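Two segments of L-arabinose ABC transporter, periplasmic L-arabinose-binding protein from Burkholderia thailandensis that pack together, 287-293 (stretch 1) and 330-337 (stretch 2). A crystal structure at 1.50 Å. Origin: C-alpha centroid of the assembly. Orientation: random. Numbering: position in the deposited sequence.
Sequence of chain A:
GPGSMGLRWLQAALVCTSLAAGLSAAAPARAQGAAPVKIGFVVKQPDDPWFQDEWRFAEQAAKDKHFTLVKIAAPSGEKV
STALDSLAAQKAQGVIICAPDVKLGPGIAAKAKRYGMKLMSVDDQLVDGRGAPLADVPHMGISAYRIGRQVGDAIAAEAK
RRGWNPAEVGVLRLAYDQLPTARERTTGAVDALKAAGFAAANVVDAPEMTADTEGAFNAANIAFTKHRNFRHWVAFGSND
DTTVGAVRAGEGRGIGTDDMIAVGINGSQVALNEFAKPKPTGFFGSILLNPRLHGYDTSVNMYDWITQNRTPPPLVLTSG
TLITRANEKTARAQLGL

Stretch 1 (287-293) ILLNPRL
Stretch 2 330-337: TARAQLGL

The C-terminal helix of the chain and the tail that follows it (330-337) pack against a strand that includes Ile287 and Leu288, the residues that follow and the start of the next helix (291-293), burying 388 Å² in all. The two stretches run in the same sense: CA of Leu288 lies 7.8 Å from CA of Arg332, CA of Asn290 7.5 Å from CA of Leu335, and CA of Arg292 7.9 Å from CA of Leu337. Stretch 2 enters as regular helix, phi/psi near -64/-46 at Thr330, which stays out of reach of stretch 1 while its O accepts from Gln334 N at 2.9 Å. Ala331 points its CB toward stretch 1, 4.1 Å from CD2 of Leu288. Leu288 (phi/psi -71/120, chi1 t, chi2 p) also points toward its partner and loses 92 Å² to the contact, the largest share of any residue. Arg332 leaves sideways (m, t, p, chi4 87°), and its aliphatic part joins the packing, CG lying 3.8 Å from CD1 of Leu288. Ala333 and Gln334 (chi1 m, chi2 t) make no contact with stretch 1. Leu335 (-97/-3; chi1 m, chi2 t) points toward it and sets CD1 3.7 Å from CD2 of Leu288; its CD2 reaches to 4.3 Å from ND2 of Asn290. Gly336 then turns the chain out of the helix with phi/psi 74/30, a Schellman motif closed by Gly336 N to Ala333 O at 2.9 Å and Leu337 N to Arg332 O at 3.1 Å. The positive phi favours glycine, and an ideal CB here would lie a tight 3.2 Å from NH2 of Arg292. That turn presents a carbonyl to the arginine: Arg292 NH2 donates to Gly336 O at 3.0 Å, a weak bond with an angle of 126°, and both this oxygen and Leu335 O sit at the guanidinium edge, near its plane. Arg292 (-63/-41; t, t, m, chi4 -90°) starts toward stretch 2. Its own N donates weakly to Asn290 OD1 at 3.0 Å, so Asn290 (-115/94, chi1 t, chi2 -15°) caps the helix that begins at Pro291 (-74/-10, C-gamma endo). Leu337, the C-terminal residue, has a CB that points sideways, but its m, t rotamer brings the end of the side chain nearer: CD1 lies 4.0 Å from CD1 of Leu288 and 3.9 Å from O of Leu289, while CD2 packs 3.8 Å from CD of Pro291.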

# COMPACT_ATOMS: atom_id res chain seq x y z
N ILE A 287 -5.91 4.14 6.95
CA ILE A 287 -7.07 3.69 6.18
C ILE A 287 -6.97 2.17 6.04
O ILE A 287 -6.07 1.65 5.35
CB ILE A 287 -7.19 4.36 4.80
CG1 ILE A 287 -7.13 5.89 4.90
CG2 ILE A 287 -8.46 3.88 4.09
CD1 ILE A 287 -8.18 6.49 5.81
N LEU A 288 -7.89 1.49 6.71
CA LEU A 288 -7.95 0.05 6.74
C LEU A 288 -8.41 -0.46 5.38
O LEU A 288 -9.50 -0.10 4.93
CB LEU A 288 -8.94 -0.41 7.82
CG LEU A 288 -9.17 -1.91 7.92
CD1 LEU A 288 -7.92 -2.65 8.38
CD2 LEU A 288 -10.33 -2.23 8.87
N LEU A 289 -7.56 -1.25 4.76
CA LEU A 289 -7.88 -1.98 3.54
C LEU A 289 -8.32 -3.42 3.84
O LEU A 289 -8.22 -3.92 4.96
CB LEU A 289 -6.66 -2.00 2.62
CG LEU A 289 -6.09 -0.63 2.23
CD1 LEU A 289 -4.88 -0.85 1.34
CD2 LEU A 289 -7.08 0.32 1.58
N ASN A 290 -8.78 -4.10 2.79
CA ASN A 290 -9.34 -5.44 2.93
C ASN A 290 -8.50 -6.52 2.23
O ASN A 290 -8.70 -6.79 1.04
CB ASN A 290 -10.78 -5.48 2.42
CG ASN A 290 -11.48 -6.76 2.81
OD1 ASN A 290 -10.82 -7.73 3.21
ND2 ASN A 290 -12.80 -6.80 2.69
N PRO A 291 -7.58 -7.17 2.96
CA PRO A 291 -6.71 -8.13 2.29
C PRO A 291 -7.41 -9.44 1.92
O PRO A 291 -6.86 -10.28 1.20
CB PRO A 291 -5.61 -8.40 3.32
CG PRO A 291 -6.31 -8.22 4.64
CD PRO A 291 -7.22 -7.05 4.39
N ARG A 292 -8.63 -9.64 2.43
CA ARG A 292 -9.43 -10.76 1.93
C ARG A 292 -9.75 -10.57 0.45
O ARG A 292 -9.71 -11.54 -0.33
CB ARG A 292 -10.72 -10.91 2.72
CG ARG A 292 -11.46 -12.19 2.38
CD ARG A 292 -12.73 -12.31 3.19
NE ARG A 292 -12.49 -12.35 4.63
CZ ARG A 292 -12.28 -13.45 5.35
NH1 ARG A 292 -12.23 -14.65 4.78
NH2 ARG A 292 -12.09 -13.33 6.67
N LEU A 293 -10.08 -9.35 0.06
CA LEU A 293 -10.35 -9.08 -1.36
C LEU A 293 -9.07 -9.31 -2.19
O LEU A 293 -9.08 -10.03 -3.17
CB LEU A 293 -10.88 -7.67 -1.57
CG LEU A 293 -12.18 -7.29 -0.84
CD1 LEU A 293 -12.57 -5.85 -1.09
CD2 LEU A 293 -13.31 -8.23 -1.21
N THR A 330 -12.69 -3.20 16.54
CA THR A 330 -14.03 -3.40 16.02
C THR A 330 -14.08 -3.38 14.51
O THR A 330 -14.73 -4.22 13.90
CB THR A 330 -14.96 -2.33 16.62
OG1 THR A 330 -15.13 -2.63 18.01
CG2 THR A 330 -16.31 -2.33 15.97
N ALA A 331 -13.42 -2.41 13.91
CA ALA A 331 -13.43 -2.26 12.44
C ALA A 331 -12.84 -3.47 11.76
O ALA A 331 -13.38 -3.97 10.76
CB ALA A 331 -12.69 -1.02 11.99
N ARG A 332 -11.71 -3.94 12.28
CA ARG A 332 -11.07 -5.10 11.72
C ARG A 332 -11.94 -6.34 11.91
O ARG A 332 -12.12 -7.09 10.96
CB ARG A 332 -9.68 -5.28 12.32
CG ARG A 332 -8.67 -4.26 11.78
CD ARG A 332 -7.30 -4.36 12.44
NE ARG A 332 -6.82 -5.73 12.37
CZ ARG A 332 -6.15 -6.26 11.35
NH1 ARG A 332 -5.74 -5.50 10.33
NH2 ARG A 332 -5.85 -7.54 11.36
N ALA A 333 -12.53 -6.53 13.10
CA ALA A 333 -13.40 -7.70 13.35
C ALA A 333 -14.63 -7.71 12.45
O ALA A 333 -15.11 -8.77 12.03
CB ALA A 333 -13.80 -7.77 14.81
N GLN A 334 -15.18 -6.54 12.14
CA GLN A 334 -16.36 -6.48 11.29
C GLN A 334 -16.05 -6.80 9.83
O GLN A 334 -16.97 -7.07 9.08
CB GLN A 334 -17.06 -5.12 11.45
CG GLN A 334 -17.75 -5.04 12.82
CD GLN A 334 -18.39 -3.69 13.16
OE1 GLN A 334 -18.44 -2.78 12.35
NE2 GLN A 334 -18.88 -3.59 14.39
N LEU A 335 -14.77 -6.83 9.46
CA LEU A 335 -14.32 -7.38 8.16
C LEU A 335 -13.82 -8.83 8.27
O LEU A 335 -13.44 -9.44 7.26
CB LEU A 335 -13.19 -6.54 7.58
CG LEU A 335 -13.46 -5.10 7.17
CD1 LEU A 335 -12.20 -4.47 6.61
CD2 LEU A 335 -14.61 -5.07 6.21
N GLY A 336 -13.79 -9.38 9.48
CA GLY A 336 -13.30 -10.74 9.69
C GLY A 336 -11.80 -10.84 9.57
O GLY A 336 -11.30 -11.89 9.20
N LEU A 337 -11.09 -9.77 9.90
CA LEU A 337 -9.63 -9.71 9.74
C LEU A 337 -8.93 -10.10 11.02
O LEU A 337 -7.71 -10.34 10.93
CB LEU A 337 -9.18 -8.31 9.38
CG LEU A 337 -9.67 -7.75 8.06
CD1 LEU A 337 -8.93 -6.45 7.78
CD2 LEU A 337 -9.52 -8.74 6.90
OXT LEU A 337 -9.53 -10.11 12.11